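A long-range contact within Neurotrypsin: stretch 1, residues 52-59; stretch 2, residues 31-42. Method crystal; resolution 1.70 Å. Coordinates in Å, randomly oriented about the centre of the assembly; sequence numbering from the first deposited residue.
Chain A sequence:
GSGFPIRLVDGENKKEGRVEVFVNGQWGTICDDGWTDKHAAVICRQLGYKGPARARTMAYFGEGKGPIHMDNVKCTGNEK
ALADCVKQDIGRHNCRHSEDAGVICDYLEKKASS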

ATOM      1  N   PRO A  52       9.505   8.699  -9.288  1.00 59.08           N
ATOM      2  CA  PRO A  52       9.274   9.050  -7.889  1.00 57.65           C
ATOM      3  C   PRO A  52       7.870   8.541  -7.501  1.00 53.05           C
ATOM      4  O   PRO A  52       7.006   8.482  -8.372  1.00 52.40           O
ATOM      5  CB  PRO A  52       9.345  10.590  -7.833  1.00 61.34           C
ATOM      6  CG  PRO A  52       9.771  11.042  -9.203  1.00 64.96           C
ATOM      7  CD  PRO A  52       9.548   9.890 -10.153  1.00 62.24           C
ATOM      8  N   ALA A  53       7.708   8.082  -6.253  1.00 48.24           N
ATOM      9  CA  ALA A  53       6.332   7.640  -5.763  1.00 46.05           C
ATOM     10  C   ALA A  53       6.003   8.430  -4.521  1.00 43.45           C
ATOM     11  O   ALA A  53       6.936   8.853  -3.782  1.00 43.16           O
ATOM     12  CB  ALA A  53       6.386   6.189  -5.419  1.00 46.22           C
ATOM     13  N   ARG A  54       4.712   8.616  -4.256  1.00 38.51           N
ATOM     14  CA  ARG A  54       4.300   9.335  -3.026  1.00 39.80           C
ATOM     15  C   ARG A  54       3.186   8.557  -2.319  1.00 40.36           C
ATOM     16  O   ARG A  54       2.270   8.081  -3.006  1.00 39.11           O
ATOM     17  CB  ARG A  54       3.847  10.756  -3.365  1.00 42.13           C
ATOM     18  CG  ARG A  54       4.997  11.722  -3.601  1.00 50.85           C
ATOM     19  CD  ARG A  54       4.561  13.162  -3.428  1.00 59.60           C
ATOM     20  NE  ARG A  54       5.644  14.095  -3.691  1.00 62.17           N
ATOM     21  CZ  ARG A  54       5.513  15.415  -3.667  1.00 68.03           C
ATOM     22  NH1 ARG A  54       4.354  15.955  -3.334  1.00 62.22           N
ATOM     23  NH2 ARG A  54       6.538  16.187  -3.977  1.00 62.98           N
ATOM     24  N   ALA A  55       3.281   8.431  -0.995  1.00 36.83           N
ATOM     25  CA  ALA A  55       2.195   7.807  -0.226  1.00 38.45           C
ATOM     26  C   ALA A  55       0.938   8.703  -0.210  1.00 38.83           C
ATOM     27  O   ALA A  55       1.031   9.962  -0.127  1.00 38.94           O
ATOM     28  CB  ALA A  55       2.648   7.577   1.189  1.00 38.85           C
ATOM     29  N   ARG A  56      -0.255   8.059  -0.136  1.00 35.92           N
ATOM     30  CA  ARG A  56      -1.447   8.779   0.242  1.00 37.78           C
ATOM     31  C   ARG A  56      -2.142   7.983   1.331  1.00 37.98           C
ATOM     32  O   ARG A  56      -2.244   6.769   1.202  1.00 44.68           O
ATOM     33  CB  ARG A  56      -2.356   8.852  -0.974  1.00 34.32           C
ATOM     34  CG  ARG A  56      -1.915   9.812  -2.087  1.00 39.86           C
ATOM     35  CD  ARG A  56      -2.134  11.257  -1.658  1.00 40.05           C
ATOM     36  NE  ARG A  56      -1.630  12.278  -2.587  1.00 40.30           N
ATOM     37  CZ  ARG A  56      -0.478  12.928  -2.476  1.00 40.91           C
ATOM     38  NH1 ARG A  56       0.443  12.553  -1.600  1.00 38.84           N
ATOM     39  NH2 ARG A  56      -0.241  13.940  -3.286  1.00 41.46           N
ATOM     40  N   THR A  57      -2.514   8.648   2.429  1.00 37.21           N
ATOM     41  CA  THR A  57      -2.933   7.931   3.674  1.00 36.28           C
ATOM     42  C   THR A  57      -4.405   8.235   3.917  1.00 40.42           C
ATOM     43  O   THR A  57      -5.031   9.073   3.254  1.00 38.22           O
ATOM     44  CB  THR A  57      -1.991   8.301   4.818  1.00 40.92           C
ATOM     45  OG1 THR A  57      -1.970   9.724   4.862  1.00 39.57           O
ATOM     46  CG2 THR A  57      -0.622   7.710   4.601  1.00 38.21           C
ATOM     47  N   MET A  58      -4.936   7.651   4.979  1.00 38.95           N
ATOM     48  CA  MET A  58      -6.261   7.923   5.493  1.00 38.86           C
ATOM     49  C   MET A  58      -7.321   7.813   4.379  1.00 38.65           C
ATOM     50  O   MET A  58      -8.214   8.676   4.279  1.00 40.62           O
ATOM     51  CB  MET A  58      -6.327   9.307   6.143  1.00 42.04           C
ATOM     52  CG  MET A  58      -5.517   9.416   7.368  1.00 45.72           C
ATOM     53  SD  MET A  58      -6.138   8.193   8.695  1.00 51.62           S
ATOM     54  CE  MET A  58      -7.526   9.067   9.392  1.00 56.52           C
ATOM     55  N   ALA A  59      -7.320   6.662   3.667  1.00 36.90           N
ATOM     56  CA  ALA A  59      -8.335   6.338   2.681  1.00 36.26           C
ATOM     57  C   ALA A  59      -8.546   7.513   1.725  1.00 41.19           C
ATOM     58  O   ALA A  59      -9.687   7.914   1.361  1.00 36.96           O
ATOM     59  CB  ALA A  59      -9.658   5.975   3.351  1.00 39.62           C
TER
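Stretch 2 31-42: CDDGWTDKHAAV

Stretch 2 approaches the extended segment of stretch 1 first as a turn and then as the opening of a helix. Asp32 to Trp35 form a type II beta turn, closed by the bond from Trp35 N to Asp32 O (2.9 Å), with Gly34 taking up the positive phi (77°) that this turn favours at its third position. Thr36 follows at the N-cap, and the helix runs from Asp37 to Val42 and beyond. Its axis passes 6.1 Å from that of the strand ending at Arg56, and the two N-to-C directions make an angle of 118°, so the chains cross obliquely while running more against than along each other. The nearest CA pairs give the register: Ala53 CA lies 5.2 Å from Ala41 CA, Arg54 CA 4.9 Å from Asp37 CA, and, past the strand, Thr57 CA 5.6 Å from Asp32 CA.

Two aspartate side chains of stretch 2 satisfy backbone amides of stretch 1. Asp37, in the m rotamer, brings its carboxylate close to the strand, and Ala55 N donates to Asp37 OD1 at 2.9 Å with a nearly straight N-H...O angle of 173°. Farther along, Met58 N donates to Asp32 OD2 at 2.8 Å; the angle of 144° makes this bond more bent. The same oxygen packs against the Thr57 side chain, with Thr57 CB 3.5 Å from Asp32 OD2.

Alongside these two hydrogen bonds, alanines and Thr57 of stretch 1 pack against Ala40 and Trp35. Ala53 and Ala55 alternate with Arg54 and Arg56, so that the alanine CB atoms point toward stretch 2 and those of the arginines away. Ala53 CB lies 3.9 Å from Ala40 CB, and Ala55 CB lies 3.7 Å from Trp35 CD1. Thr57 CG2 approaches the edge of the Trp35 ring, 4.1 Å from Trp35 CD1. Trp35 NE1 finds its hydrogen bond elsewhere in the structure.

Several donors at the start of the helix are satisfied within stretch 2. Lys38 N donates to Thr36 OG1 at 3.3 Å, the capping bond, while Thr36 N donates to His39 ND1 at 3.0 Å. Main-chain bonds then begin with Ala40 N to Thr36 O (3.2 Å) and Ala41 N to Asp37 O (2.8 Å). On the strand, Arg56 folds back so that Arg56 NH1 donates to Ala55 O at 3.0 Å, satisfying a carbonyl next to the junction without drawing on stretch 2. Altogether the two stretches bury 443 Å², both sides summed.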

ATOM      1  N   CYS A  31      -3.193  -1.050   6.215  1.00 41.41           N
ATOM      2  CA  CYS A  31      -3.315   0.070   7.164  1.00 45.84           C
ATOM      3  C   CYS A  31      -2.189   1.108   6.929  1.00 49.74           C
ATOM      4  O   CYS A  31      -1.060   0.743   6.687  1.00 46.56           O
ATOM      5  CB  CYS A  31      -3.250  -0.433   8.599  1.00 50.31           C
ATOM      6  SG  CYS A  31      -3.585   0.868   9.804  1.00 56.85           S
ATOM      7  N   ASP A  32      -2.504   2.397   7.094  1.00 45.12           N
ATOM      8  CA  ASP A  32      -1.548   3.466   6.795  1.00 45.95           C
ATOM      9  C   ASP A  32      -0.620   3.757   7.969  1.00 47.04           C
ATOM     10  O   ASP A  32       0.157   4.691   7.877  1.00 43.52           O
ATOM     11  CB  ASP A  32      -2.265   4.739   6.325  1.00 40.94           C
ATOM     12  CG  ASP A  32      -3.059   5.432   7.438  1.00 45.18           C
ATOM     13  OD1 ASP A  32      -3.075   4.906   8.576  1.00 44.25           O
ATOM     14  OD2 ASP A  32      -3.719   6.441   7.156  1.00 45.53           O
ATOM     15  N   ASP A  33      -0.719   3.005   9.096  1.00 48.14           N
ATOM     16  CA  ASP A  33       0.099   3.257  10.252  1.00 56.39           C
ATOM     17  C   ASP A  33       1.551   3.011   9.820  1.00 55.39           C
ATOM     18  O   ASP A  33       1.916   1.893   9.369  1.00 56.16           O
ATOM     19  CB  ASP A  33      -0.292   2.315  11.394  1.00 55.52           C
ATOM     20  CG  ASP A  33       0.307   2.852  12.682  1.00 69.93           C
ATOM     21  OD1 ASP A  33      -0.004   4.017  13.033  1.00 80.40           O
ATOM     22  OD2 ASP A  33       1.192   2.189  13.189  1.00 76.09           O
ATOM     23  N   GLY A  34       2.363   4.046   9.910  1.00 54.89           N
ATOM     24  CA  GLY A  34       3.754   3.915   9.488  1.00 55.94           C
ATOM     25  C   GLY A  34       3.954   3.930   7.966  1.00 53.20           C
ATOM     26  O   GLY A  34       5.054   3.628   7.539  1.00 49.15           O
ATOM     27  N   TRP A  35       2.913   4.218   7.154  1.00 44.55           N
ATOM     28  CA  TRP A  35       3.007   4.154   5.714  1.00 42.20           C
ATOM     29  C   TRP A  35       3.609   5.480   5.202  1.00 43.32           C
ATOM     30  O   TRP A  35       3.116   6.535   5.563  1.00 43.08           O
ATOM     31  CB  TRP A  35       1.610   3.880   5.092  1.00 42.46           C
ATOM     32  CG  TRP A  35       1.558   3.649   3.611  1.00 39.27           C
ATOM     33  CD1 TRP A  35       1.174   4.566   2.656  1.00 37.25           C
ATOM     34  CD2 TRP A  35       1.713   2.392   2.904  1.00 38.51           C
ATOM     35  NE1 TRP A  35       1.200   3.959   1.434  1.00 37.64           N
ATOM     36  CE2 TRP A  35       1.511   2.646   1.548  1.00 37.49           C
ATOM     37  CE3 TRP A  35       2.065   1.108   3.316  1.00 42.68           C
ATOM     38  CZ2 TRP A  35       1.588   1.652   0.574  1.00 37.47           C
ATOM     39  CZ3 TRP A  35       2.173   0.132   2.359  1.00 39.84           C
ATOM     40  CH2 TRP A  35       1.990   0.405   1.003  1.00 41.94           C
ATOM     41  N   THR A  36       4.696   5.385   4.440  1.00 42.50           N
ATOM     42  CA  THR A  36       5.418   6.589   3.965  1.00 42.50           C
ATOM     43  C   THR A  36       5.764   6.428   2.487  1.00 43.74           C
ATOM     44  O   THR A  36       5.325   5.444   1.872  1.00 39.98           O
ATOM     45  CB  THR A  36       6.712   6.795   4.762  1.00 46.39           C
ATOM     46  OG1 THR A  36       7.630   5.774   4.375  1.00 44.14           O
ATOM     47  CG2 THR A  36       6.496   6.743   6.258  1.00 51.09           C
ATOM     48  N   ASP A  37       6.573   7.354   1.967  1.00 43.54           N
ATOM     49  CA  ASP A  37       7.039   7.343   0.554  1.00 46.72           C
ATOM     50  C   ASP A  37       7.868   6.078   0.273  1.00 47.37           C
ATOM     51  O   ASP A  37       7.867   5.639  -0.885  1.00 42.66           O
ATOM     52  CB  ASP A  37       7.694   8.670   0.159  1.00 51.11           C
ATOM     53  CG  ASP A  37       6.717   9.834   0.134  1.00 50.51           C
ATOM     54  OD1 ASP A  37       5.519   9.602   0.378  1.00 44.74           O
ATOM     55  OD2 ASP A  37       7.163  10.962  -0.129  1.00 49.69           O
ATOM     56  N   LYS A  38       8.613   5.567   1.261  1.00 45.20           N
ATOM     57  CA  LYS A  38       9.394   4.317   1.077  1.00 47.51           C
ATOM     58  C   LYS A  38       8.424   3.175   0.731  1.00 43.18           C
ATOM     59  O   LYS A  38       8.729   2.436  -0.215  1.00 46.46           O
ATOM     60  CB  LYS A  38      10.184   4.012   2.353  1.00 55.15           C
ATOM     61  CG  LYS A  38      11.173   5.090   2.776  1.00 58.28           C
ATOM     62  CD  LYS A  38      11.988   4.707   3.992  1.00 68.84           C
ATOM     63  CE  LYS A  38      13.131   5.659   4.275  1.00 80.15           C
ATOM     64  NZ  LYS A  38      12.660   6.927   4.879  1.00 87.74           N
ATOM     65  N   HIS A  39       7.289   3.055   1.435  1.00 44.27           N
ATOM     66  CA  HIS A  39       6.310   2.054   1.069  1.00 42.14           C
ATOM     67  C   HIS A  39       5.789   2.258  -0.339  1.00 41.52           C
ATOM     68  O   HIS A  39       5.622   1.285  -1.119  1.00 40.73           O
ATOM     69  CB  HIS A  39       5.178   2.023   2.110  1.00 43.48           C
ATOM     70  CG  HIS A  39       5.673   1.788   3.495  1.00 45.68           C
ATOM     71  ND1 HIS A  39       6.222   2.793   4.274  1.00 46.22           N
ATOM     72  CD2 HIS A  39       5.688   0.673   4.246  1.00 47.46           C
ATOM     73  CE1 HIS A  39       6.680   2.282   5.417  1.00 51.87           C
ATOM     74  NE2 HIS A  39       6.325   0.978   5.452  1.00 47.13           N
ATOM     75  N   ALA A  40       5.475   3.500  -0.688  1.00 40.03           N
ATOM     76  CA  ALA A  40       4.981   3.813  -1.978  1.00 41.70           C
ATOM     77  C   ALA A  40       5.981   3.457  -3.071  1.00 38.25           C
ATOM     78  O   ALA A  40       5.538   2.857  -4.113  1.00 41.30           O
ATOM     79  CB  ALA A  40       4.620   5.275  -2.103  1.00 41.93           C
ATOM     80  N   ALA A  41       7.274   3.665  -2.806  1.00 42.16           N
ATOM     81  CA  ALA A  41       8.332   3.318  -3.779  1.00 43.95           C
ATOM     82  C   ALA A  41       8.285   1.810  -4.055  1.00 44.10           C
ATOM     83  O   ALA A  41       8.385   1.376  -5.240  1.00 44.90           O
ATOM     84  CB  ALA A  41       9.723   3.784  -3.315  1.00 48.64           C
ATOM     85  N   VAL A  42       8.077   0.999  -3.012  1.00 46.02           N
ATOM     86  CA  VAL A  42       8.128  -0.398  -3.142  1.00 44.74           C
ATOM     87  C   VAL A  42       6.893  -0.907  -3.922  1.00 47.00           C
ATOM     88  O   VAL A  42       6.998  -1.708  -4.834  1.00 46.79           O
ATOM     89  CB  VAL A  42       8.242  -1.111  -1.787  1.00 50.87           C
ATOM     90  CG1 VAL A  42       8.056  -2.632  -1.926  1.00 50.68           C
ATOM     91  CG2 VAL A  42       9.572  -0.799  -1.120  1.00 56.37           C
TER